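PDB 4RLC: outer membrane porin F from Pseudomonas aeruginosa, which builds an eight-stranded beta-barrel in the outer membrane with its N-terminal domain and probably takes part in the passage of small molecules. Local coordinates for residues Gly63-Val68 / Gly81-Leu86; Ala108-Thr113 / Gly121-Thr126; Ala128-Gly133 / Gly150-Glu155. All coordinates share one frame; numbering follows the deposited sequence.

Contact 1: Gly63-Val68 / Gly81-Leu86; sequences GEYHDV and GNLTSL
Tyr65 lays the edge of its ring against the backbone of the next strand, with CD2 3.6 Å from Gly81 C and with Asn82 N also lying near the ring plane. Strands 56-66 and 80-91, which carry the two segments, are antiparallel neighbours in the eight-stranded barrel. The first torsion of Tyr65 sets CG anti to the carbonyl carbon, beside its own backbone N (chi1 -71°), and the ring crosses the side chain of Leu83 obliquely. The hydroxyl end does the touching here: Tyr65 OH is 3.8 Å from Leu83 CD1, and CD2 of the same leucine is almost as near. Both side chains are buried on the inner side of the barrel wall, where they also meet Gln151 of strand 142-153, and the phenol oxygen is satisfied by a hydrogen bond with Tyr30 OH. Glu64 and Asn82 are a non-hydrogen-bonded pair on the other face, their CA atoms 4.3 Å apart. They meet through the aliphatic atoms Glu64 CG and Asn82 CB, while their polar ends bind other partners: Glu64 OE2 bonds to Tyr62 OH, and Asn82 OD1 to Asn111 ND2. Gly63 and Leu83 form a complete hydrogen-bonded pair, in which Leu83 N donates to Gly63 O at 2.9 Å and Gly63 N donates back to Leu83 O. Two residues further on, Tyr65 N reaches Gly81 O at 3.0 Å. That bond is nearly straight at the hydrogen (170°), yet its donor stands 43° out of the carbonyl plane. Gly81 N and Tyr65 O stand 4.5 Å apart, too far for a direct bond and consistent with the strands beginning to separate. Water 1 bridges them: it accepts from Gly81 N at 2.9 Å and donates to Tyr65 O at 2.6 Å.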
loop_
_atom_site.group_PDB
_atom_site.type_symbol
_atom_site.label_atom_id
_atom_site.label_comp_id
_atom_site.label_asym_id
_atom_site.label_seq_id
_atom_site.Cartn_x
_atom_site.Cartn_y
_atom_site.Cartn_z
ATOM N N GLY A 63 -2.210 -7.730 -1.811
ATOM C CA GLY A 63 -1.210 -8.332 -0.940
ATOM C C GLY A 63 -1.746 -9.563 -0.256
ATOM O O GLY A 63 -2.987 -9.707 -0.099
ATOM N N GLU A 64 -0.848 -10.471 0.084
ATOM C CA GLU A 64 -1.169 -11.679 0.819
ATOM C C GLU A 64 -0.481 -11.662 2.185
ATOM O O GLU A 64 0.678 -11.272 2.270
ATOM C CB GLU A 64 -0.764 -12.943 0.013
ATOM C CG GLU A 64 -1.752 -13.089 -1.165
ATOM C CD GLU A 64 -1.582 -14.331 -2.049
ATOM O OE1 GLU A 64 -0.607 -15.087 -1.817
ATOM O OE2 GLU A 64 -2.436 -14.511 -3.018
ATOM N N TYR A 65 -1.199 -12.167 3.192
ATOM C CA TYR A 65 -0.677 -12.244 4.555
ATOM C C TYR A 65 0.177 -13.520 4.726
ATOM O O TYR A 65 -0.228 -14.595 4.268
ATOM C CB TYR A 65 -1.826 -12.219 5.543
ATOM C CG TYR A 65 -2.529 -10.927 5.667
ATOM C CD1 TYR A 65 -1.959 -9.862 6.344
ATOM C CD2 TYR A 65 -3.798 -10.750 5.138
ATOM C CE1 TYR A 65 -2.612 -8.638 6.476
ATOM C CE2 TYR A 65 -4.465 -9.532 5.262
ATOM C CZ TYR A 65 -3.874 -8.473 5.947
ATOM O OH TYR A 65 -4.518 -7.233 6.066
ATOM N N HIS A 66 1.320 -13.388 5.418
ATOM C CA HIS A 66 2.156 -14.544 5.770
ATOM C C HIS A 66 2.774 -14.359 7.175
ATOM O O HIS A 66 2.839 -13.239 7.693
ATOM C CB HIS A 66 3.249 -14.704 4.688
ATOM C CG HIS A 66 2.719 -15.061 3.321
ATOM N ND1 HIS A 66 2.228 -16.313 3.011
ATOM C CD2 HIS A 66 2.578 -14.317 2.191
ATOM C CE1 HIS A 66 1.838 -16.337 1.744
ATOM N NE2 HIS A 66 2.029 -15.136 1.226
ATOM N N ASP A 67 3.191 -15.464 7.818
ATOM C CA ASP A 67 3.902 -15.411 9.121
ATOM C C ASP A 67 3.070 -14.792 10.255
ATOM O O ASP A 67 3.556 -13.898 10.974
ATOM C CB ASP A 67 5.224 -14.648 8.973
ATOM C CG ASP A 67 6.023 -15.115 7.772
ATOM O OD1 ASP A 67 6.087 -16.354 7.583
ATOM O OD2 ASP A 67 6.545 -14.257 7.005
ATOM N N VAL A 68 1.835 -15.298 10.387
ATOM C CA VAL A 68 0.768 -14.828 11.302
ATOM C C VAL A 68 -0.240 -13.973 10.525
ATOM O O VAL A 68 -1.456 -14.103 10.699
ATOM C CB VAL A 68 1.273 -14.070 12.570
ATOM C CG1 VAL A 68 0.101 -13.564 13.407
ATOM C CG2 VAL A 68 2.149 -14.968 13.435
ATOM N N GLY A 81 -4.736 -15.079 4.086
ATOM C CA GLY A 81 -5.658 -14.139 3.521
ATOM C C GLY A 81 -5.020 -13.097 2.675
ATOM O O GLY A 81 -3.831 -13.190 2.305
ATOM N N ASN A 82 -5.816 -12.091 2.365
ATOM C CA ASN A 82 -5.350 -11.102 1.401
ATOM C C ASN A 82 -6.039 -9.786 1.622
ATOM O O ASN A 82 -7.007 -9.691 2.412
ATOM C CB ASN A 82 -5.524 -11.598 -0.018
ATOM C CG ASN A 82 -6.956 -11.972 -0.316
ATOM O OD1 ASN A 82 -7.841 -11.128 -0.269
ATOM N ND2 ASN A 82 -7.214 -13.264 -0.483
ATOM N N LEU A 83 -5.455 -8.780 1.018
ATOM C CA LEU A 83 -5.932 -7.416 1.140
ATOM C C LEU A 83 -5.871 -6.724 -0.220
ATOM O O LEU A 83 -4.771 -6.661 -0.828
ATOM C CB LEU A 83 -5.072 -6.682 2.166
ATOM C CG LEU A 83 -5.446 -5.248 2.539
ATOM C CD1 LEU A 83 -6.601 -5.342 3.488
ATOM C CD2 LEU A 83 -4.319 -4.516 3.251
ATOM N N THR A 84 -6.986 -6.166 -0.683
ATOM C CA THR A 84 -7.023 -5.429 -1.930
ATOM C C THR A 84 -7.333 -3.998 -1.607
ATOM O O THR A 84 -8.290 -3.758 -0.868
ATOM C CB THR A 84 -8.098 -5.992 -2.810
ATOM O OG1 THR A 84 -7.936 -7.425 -2.895
ATOM C CG2 THR A 84 -8.072 -5.293 -4.152
ATOM N N SER A 85 -6.613 -3.039 -2.175
ATOM C CA SER A 85 -6.794 -1.677 -1.733
ATOM C C SER A 85 -6.776 -0.689 -2.891
ATOM O O SER A 85 -6.097 -0.918 -3.906
ATOM C CB SER A 85 -5.650 -1.372 -0.773
ATOM O OG SER A 85 -5.796 -0.133 -0.194
ATOM N N LEU A 86 -7.577 0.346 -2.783
ATOM C CA LEU A 86 -7.559 1.451 -3.725
ATOM C C LEU A 86 -7.267 2.671 -2.901
ATOM O O LEU A 86 -8.064 3.054 -1.981
ATOM C CB LEU A 86 -8.917 1.628 -4.465
ATOM C CG LEU A 86 -8.976 2.691 -5.594
ATOM C CD1 LEU A 86 -8.047 2.383 -6.747
ATOM C CD2 LEU A 86 -10.385 2.758 -6.173
HETATM O O HOH W 1 -2.133 -15.884 2.992
#

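Contact 2: Ala108-Thr113 / Gly121-Thr126; sequences AHQNIT and GRQQMT. With C8E ((hydroxyethyloxy)tri(ethyloxy)octane), chain D.
Gln110 with Met125 and Ile112 with Gln123 are hydrogen-bonded antiparallel pairs on segments whose directions differ by 169°, each pair closed by two backbone bonds, among them Gln110 N to Met125 O at 2.8 Å. They form part of the beta hairpin of strands 98-115 and 120-137, in the barrel wall. His109, Asn111, Thr113, Arg122, Gln124 and Thr126 line one face. The imidazole of His109 lies across the partner strand with Met125 N over one ring face, while Thr126 OG1 and Gln124 OE1 approach its edge. His109 ND1 is buried by the contact without a polar partner in the model, whereas His109 NE2 donates a weak hydrogen bond to Asn111 OD1 (3.3 Å), within its own strand and not across the contact. Asn111 and Gln124 lie side by side and point the same way, their amide planes turned 79° apart. Packing between them is tight, since Asn111 OD1 comes within 2.9 Å of the methylene carbon Gln124 CG. Asn111 ND2 is engaged by Asn82 of the neighbouring strand 80-91. The arginine chain of Arg122 bends at its second torsion (chi2 76°), which puts CD beside Ile112 O. Its guanidinium sets one face against Asn111 CB, 3.5 Å from NH2 and offset toward the rim. The nearby approach of this group to Thr113 OG1 is doubtful, because the hydroxyl is modelled too close to Arg122 CD. At the other end of the same face a detergent molecule, C8E of chain D, reaches the strands: its C14 lies 3.2 Å from Thr126 OG1, and its ether O12 3.8 Å from His109 CB.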
loop_
_atom_site.group_PDB
_atom_site.type_symbol
_atom_site.label_atom_id
_atom_site.label_comp_id
_atom_site.label_asym_id
_atom_site.label_seq_id
_atom_site.Cartn_x
_atom_site.Cartn_y
_atom_site.Cartn_z
ATOM N N ALA A 108 -9.972 -0.440 1.659
ATOM C CA ALA A 108 -9.451 -1.756 1.484
ATOM C C ALA A 108 -10.480 -2.805 1.793
ATOM O O ALA A 108 -11.419 -2.600 2.563
ATOM C CB ALA A 108 -8.184 -2.006 2.360
ATOM N N HIS A 109 -10.311 -3.962 1.175
ATOM C CA HIS A 109 -11.116 -5.096 1.466
ATOM C C HIS A 109 -10.202 -6.247 1.856
ATOM O O HIS A 109 -9.231 -6.590 1.106
ATOM C CB HIS A 109 -11.973 -5.455 0.214
ATOM C CG HIS A 109 -12.895 -6.597 0.412
ATOM N ND1 HIS A 109 -14.157 -6.467 0.956
ATOM C CD2 HIS A 109 -12.728 -7.922 0.169
ATOM C CE1 HIS A 109 -14.733 -7.660 1.029
ATOM N NE2 HIS A 109 -13.886 -8.556 0.549
ATOM N N GLN A 110 -10.462 -6.838 3.023
ATOM C CA GLN A 110 -9.624 -7.879 3.563
ATOM C C GLN A 110 -10.408 -9.184 3.555
ATOM O O GLN A 110 -11.628 -9.205 3.869
ATOM C CB GLN A 110 -9.235 -7.439 5.008
ATOM C CG GLN A 110 -8.307 -8.352 5.760
ATOM C CD GLN A 110 -8.090 -7.895 7.198
ATOM O OE1 GLN A 110 -7.031 -7.385 7.556
ATOM N NE2 GLN A 110 -9.070 -8.054 7.990
ATOM N N ASN A 111 -9.765 -10.272 3.150
ATOM C CA ASN A 111 -10.377 -11.597 3.205
ATOM C C ASN A 111 -9.439 -12.453 4.008
ATOM O O ASN A 111 -8.263 -12.609 3.623
ATOM C CB ASN A 111 -10.499 -12.268 1.839
ATOM C CG ASN A 111 -11.412 -11.587 0.906
ATOM O OD1 ASN A 111 -12.626 -11.578 1.089
ATOM N ND2 ASN A 111 -10.863 -11.045 -0.138
ATOM N N ILE A 112 -9.918 -12.989 5.117
ATOM C CA ILE A 112 -9.072 -13.763 6.024
ATOM C C ILE A 112 -9.731 -15.120 6.293
ATOM O O ILE A 112 -10.933 -15.201 6.517
ATOM C CB ILE A 112 -8.872 -12.992 7.350
ATOM C CG1 ILE A 112 -7.761 -11.954 7.171
ATOM C CG2 ILE A 112 -8.482 -13.931 8.469
ATOM C CD1 ILE A 112 -7.711 -10.947 8.297
ATOM N N THR A 113 -8.913 -16.180 6.262
ATOM C CA THR A 113 -9.320 -17.472 6.723
ATOM C C THR A 113 -8.450 -17.836 7.918
ATOM O O THR A 113 -7.191 -17.738 7.885
ATOM C CB THR A 113 -9.133 -18.515 5.636
ATOM O OG1 THR A 113 -9.907 -18.101 4.496
ATOM C CG2 THR A 113 -9.547 -19.899 6.136
ATOM N N GLY A 121 -12.748 -20.415 10.231
ATOM C CA GLY A 121 -13.721 -19.549 9.591
ATOM C C GLY A 121 -13.117 -18.646 8.599
ATOM O O GLY A 121 -11.900 -18.672 8.339
ATOM N N ARG A 122 -13.971 -17.790 8.080
ATOM C CA ARG A 122 -13.594 -16.908 7.020
ATOM C C ARG A 122 -14.305 -15.611 7.243
ATOM O O ARG A 122 -15.475 -15.600 7.603
ATOM C CB ARG A 122 -14.053 -17.496 5.682
ATOM C CG ARG A 122 -13.728 -16.671 4.445
ATOM C CD ARG A 122 -12.253 -16.785 4.063
ATOM N NE ARG A 122 -11.884 -16.373 2.693
ATOM C CZ ARG A 122 -10.641 -16.050 2.279
ATOM N NH1 ARG A 122 -9.598 -16.030 3.106
ATOM N NH2 ARG A 122 -10.428 -15.717 1.006
ATOM N N GLN A 123 -13.632 -14.531 6.924
ATOM C CA GLN A 123 -14.195 -13.235 7.212
ATOM C C GLN A 123 -13.779 -12.302 6.113
ATOM O O GLN A 123 -12.678 -12.397 5.593
ATOM C CB GLN A 123 -13.778 -12.789 8.610
ATOM C CG GLN A 123 -12.701 -11.746 8.767
ATOM C CD GLN A 123 -13.022 -10.770 9.898
ATOM O OE1 GLN A 123 -13.993 -10.960 10.642
ATOM N NE2 GLN A 123 -12.209 -9.718 10.030
ATOM N N GLN A 124 -14.684 -11.431 5.722
ATOM C CA GLN A 124 -14.402 -10.422 4.733
ATOM C C GLN A 124 -14.728 -9.110 5.397
ATOM O O GLN A 124 -15.803 -9.002 6.005
ATOM C CB GLN A 124 -15.363 -10.559 3.596
ATOM C CG GLN A 124 -15.089 -11.703 2.673
ATOM C CD GLN A 124 -16.068 -11.753 1.539
ATOM O OE1 GLN A 124 -16.569 -10.719 1.083
ATOM N NE2 GLN A 124 -16.354 -12.961 1.060
ATOM N N MET A 125 -13.909 -8.083 5.202
ATOM C CA MET A 125 -14.158 -6.830 5.897
ATOM C C MET A 125 -13.699 -5.657 5.031
ATOM O O MET A 125 -12.712 -5.793 4.312
ATOM C CB MET A 125 -13.383 -6.906 7.166
ATOM C CG MET A 125 -13.491 -5.732 8.047
ATOM S SD MET A 125 -12.435 -5.900 9.514
ATOM C CE MET A 125 -13.321 -4.717 10.515
ATOM N N THR A 126 -14.411 -4.543 5.090
ATOM C CA THR A 126 -13.969 -3.294 4.419
ATOM C C THR A 126 -13.362 -2.375 5.456
ATOM O O THR A 126 -13.918 -2.257 6.528
ATOM C CB THR A 126 -15.172 -2.615 3.730
ATOM O OG1 THR A 126 -15.674 -3.504 2.733
ATOM C CG2 THR A 126 -14.771 -1.275 3.093
HETATM C C1 C8E D . -9.936 -1.206 -11.785
HETATM C C2 C8E D . -10.723 -1.384 -10.499
HETATM C C3 C8E D . -11.313 -2.788 -10.384
HETATM C C4 C8E D . -10.424 -3.727 -9.570
HETATM C C5 C8E D . -11.066 -4.130 -8.239
HETATM C C6 C8E D . -11.041 -2.990 -7.211
HETATM C C7 C8E D . -11.907 -3.286 -5.987
HETATM C C8 C8E D . -11.098 -3.381 -4.703
HETATM O O9 C8E D . -11.011 -2.113 -4.060
HETATM C C10 C8E D . -10.918 -2.151 -2.626
HETATM C C11 C8E D . -12.080 -1.448 -1.929
HETATM O O12 C8E D . -13.109 -2.360 -1.599
HETATM C C13 C8E D . -13.961 -1.966 -0.526
HETATM C C14 C8E D . -15.127 -2.948 -0.379
#

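Contact 3: Ala128-Gly133 / Gly150-Glu155; sequences ANIGAG and GQYGLE. With C8E ((hydroxyethyloxy)tri(ethyloxy)octane), chain B.
The beta hairpin of strands 120-137 and 142-153, two neighbouring strands of the barrel wall, is joined here through Ala128 with Tyr152 and Ile130 with Gly150. Both are hydrogen-bonded antiparallel pairs, and each is doubly bridged: Tyr152 N to Ala128 O and Gly150 N to Ile130 O measure 2.8 Å, and the return bonds from Ala128 N to Tyr152 O and from Ile130 N to Gly150 O complete the set. Between them Asn129 faces Gln151 as a non-hydrogen-bonded pair, and Asn129 CA adds a CA-H...O contact to Gly150 O at 3.3 Å. The two side chains lie side by side and point the same way on the inner face, their amide planes 49° apart. They do not bond to one another. Asn129 OD1 rests 3.7 Å from the aliphatic Gln151 CG and is buried with no polar partner in the model, whereas Asn129 ND2 bonds to Asp87 OD1 and Gln151 NE2 to Tyr30 OH. The opposite face carries apolar and aromatic groups. CG1 of Ile130 is anti to the backbone N (chi1 -179°), and the other branch, CG2, lies between the backbone N and the carbonyl carbon. It is this branch that meets Tyr152 CE1, at 4.0 Å and obliquely to the ring, while Tyr152 OH is hydrogen-bonded to Trp165 NE1 on strand 164-174. Gly150, without a side chain, lies beneath this meeting of Ile130 and Tyr152. Detergent marks the same face: the C8E of chain B brings its C5 to 4.1 Å from Ala132 CB. Farther along the chain, Leu154 turns back to Ala128, its CD2 4.0 Å from Ala128 CB.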
loop_
_atom_site.group_PDB
_atom_site.type_symbol
_atom_site.label_atom_id
_atom_site.label_comp_id
_atom_site.label_asym_id
_atom_site.label_seq_id
_atom_site.Cartn_x
_atom_site.Cartn_y
_atom_site.Cartn_z
ATOM N N ALA A 128 -10.877 1.468 6.225
ATOM C CA ALA A 128 -10.355 2.709 5.701
ATOM C C ALA A 128 -8.881 2.704 5.940
ATOM O O ALA A 128 -8.427 2.208 7.002
ATOM C CB ALA A 128 -10.966 3.887 6.432
ATOM N N ASN A 129 -8.136 3.329 5.041
ATOM C CA ASN A 129 -6.671 3.376 5.120
ATOM C C ASN A 129 -6.197 4.778 5.221
ATOM O O ASN A 129 -6.708 5.606 4.535
ATOM C CB ASN A 129 -5.996 2.874 3.828
ATOM C CG ASN A 129 -6.348 1.491 3.495
ATOM O OD1 ASN A 129 -6.640 0.687 4.390
ATOM N ND2 ASN A 129 -6.346 1.174 2.198
ATOM N N ILE A 130 -5.190 5.052 6.070
ATOM C CA ILE A 130 -4.505 6.291 5.947
ATOM C C ILE A 130 -3.012 5.940 6.014
ATOM O O ILE A 130 -2.611 4.960 6.660
ATOM C CB ILE A 130 -4.934 7.262 7.092
ATOM C CG1 ILE A 130 -4.235 8.592 6.954
ATOM C CG2 ILE A 130 -4.656 6.669 8.454
ATOM C CD1 ILE A 130 -5.133 9.752 7.253
ATOM N N GLY A 131 -2.194 6.730 5.351
ATOM C CA GLY A 131 -0.778 6.485 5.379
ATOM C C GLY A 131 0.079 7.641 5.032
ATOM O O GLY A 131 -0.374 8.681 4.522
ATOM N N ALA A 132 1.369 7.436 5.249
ATOM C CA ALA A 132 2.356 8.406 4.839
ATOM C C ALA A 132 3.692 7.665 4.576
ATOM O O ALA A 132 3.974 6.565 5.069
ATOM C CB ALA A 132 2.585 9.466 5.961
ATOM N N GLY A 133 4.546 8.288 3.829
ATOM C CA GLY A 133 5.818 7.649 3.533
ATOM C C GLY A 133 6.783 8.504 2.763
ATOM O O GLY A 133 6.559 9.696 2.517
ATOM N N GLY A 150 -1.983 2.951 8.460
ATOM C CA GLY A 150 -3.041 2.537 9.436
ATOM C C GLY A 150 -4.308 2.052 8.719
ATOM O O GLY A 150 -4.800 2.713 7.762
ATOM N N GLN A 151 -4.858 0.940 9.202
ATOM C CA GLN A 151 -6.102 0.445 8.700
ATOM C C GLN A 151 -7.100 0.443 9.835
ATOM O O GLN A 151 -6.774 0.071 10.972
ATOM C CB GLN A 151 -5.971 -0.967 8.162
ATOM C CG GLN A 151 -4.888 -1.154 7.128
ATOM C CD GLN A 151 -4.631 -2.630 6.923
ATOM O OE1 GLN A 151 -5.186 -3.240 6.028
ATOM N NE2 GLN A 151 -3.828 -3.217 7.801
ATOM N N TYR A 152 -8.265 0.980 9.528
ATOM C CA TYR A 152 -9.307 1.196 10.524
ATOM C C TYR A 152 -10.570 0.455 10.161
ATOM O O TYR A 152 -11.066 0.582 9.065
ATOM C CB TYR A 152 -9.616 2.686 10.677
ATOM C CG TYR A 152 -8.528 3.360 11.385
ATOM C CD1 TYR A 152 -7.397 3.866 10.678
ATOM C CD2 TYR A 152 -8.566 3.484 12.761
ATOM C CE1 TYR A 152 -6.357 4.456 11.369
ATOM C CE2 TYR A 152 -7.511 4.048 13.460
ATOM C CZ TYR A 152 -6.426 4.565 12.738
ATOM O OH TYR A 152 -5.399 5.124 13.449
ATOM N N GLY A 153 -11.065 -0.327 11.112
ATOM C CA GLY A 153 -12.432 -0.874 11.091
ATOM C C GLY A 153 -13.498 0.172 11.074
ATOM O O GLY A 153 -13.325 1.266 11.584
ATOM N N LEU A 154 -14.617 -0.162 10.410
ATOM C CA LEU A 154 -15.692 0.795 10.159
ATOM C C LEU A 154 -16.992 0.475 10.909
ATOM O O LEU A 154 -17.992 1.150 10.739
ATOM C CB LEU A 154 -15.961 0.834 8.667
ATOM C CG LEU A 154 -14.759 1.294 7.856
ATOM C CD1 LEU A 154 -15.020 1.163 6.359
ATOM C CD2 LEU A 154 -14.269 2.671 8.310
ATOM N N GLU A 155 -16.980 -0.549 11.740
ATOM C CA GLU A 155 -18.208 -0.943 12.483
ATOM C C GLU A 155 -18.220 -0.382 13.883
ATOM O O GLU A 155 -17.182 -0.068 14.423
ATOM C CB GLU A 155 -18.237 -2.473 12.547
ATOM C CG GLU A 155 -18.497 -2.992 11.150
ATOM C CD GLU A 155 -18.330 -4.448 10.982
ATOM O OE1 GLU A 155 -17.724 -5.160 11.823
ATOM O OE2 GLU A 155 -18.805 -4.889 9.941
HETATM C C1 C8E B . 8.634 6.215 7.607
HETATM C C2 C8E B . 8.588 7.609 7.009
HETATM C C3 C8E B . 7.346 8.427 7.327
HETATM C C4 C8E B . 7.391 9.709 6.518
HETATM C C5 C8E B . 6.369 10.788 6.812
HETATM C C6 C8E B . 6.463 11.872 5.740
HETATM C C7 C8E B . 5.183 12.669 5.469
HETATM C C8 C8E B . 5.457 13.761 4.430
HETATM O O9 C8E B . 4.465 14.799 4.372
HETATM C C10 C8E B . 4.839 16.184 4.134
HETATM C C11 C8E B . 6.140 16.541 3.419
HETATM O O12 C8E B . 6.179 17.965 3.531
HETATM C C13 C8E B . 7.025 18.769 2.714
HETATM C C14 C8E B . 8.473 18.350 2.747
HETATM O O15 C8E B . 8.570 17.512 1.583
#

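Overall arrangement
All three contacts join neighbouring strands of one antiparallel barrel, and contacts 2 and 3 share strand 120-137. Contact 2 is a surface contact, its centre about 17 Å from the centre of the chain, against about 10 and 11 Å for the centres of the partly buried contacts 1 and 3. It buries the most area, 611 Å², about twice that of either other, and polar and charged side chains dominate one of its faces. Contact 1 packs Tyr65 and Leu83 toward the interior, whereas contact 3 turns amides inward and Ile130 and Tyr152 to the detergent-bearing face. Asn82 N of contact 1 meets Asn111 O of contact 2, and Leu83 packs on Gln151 across the interior.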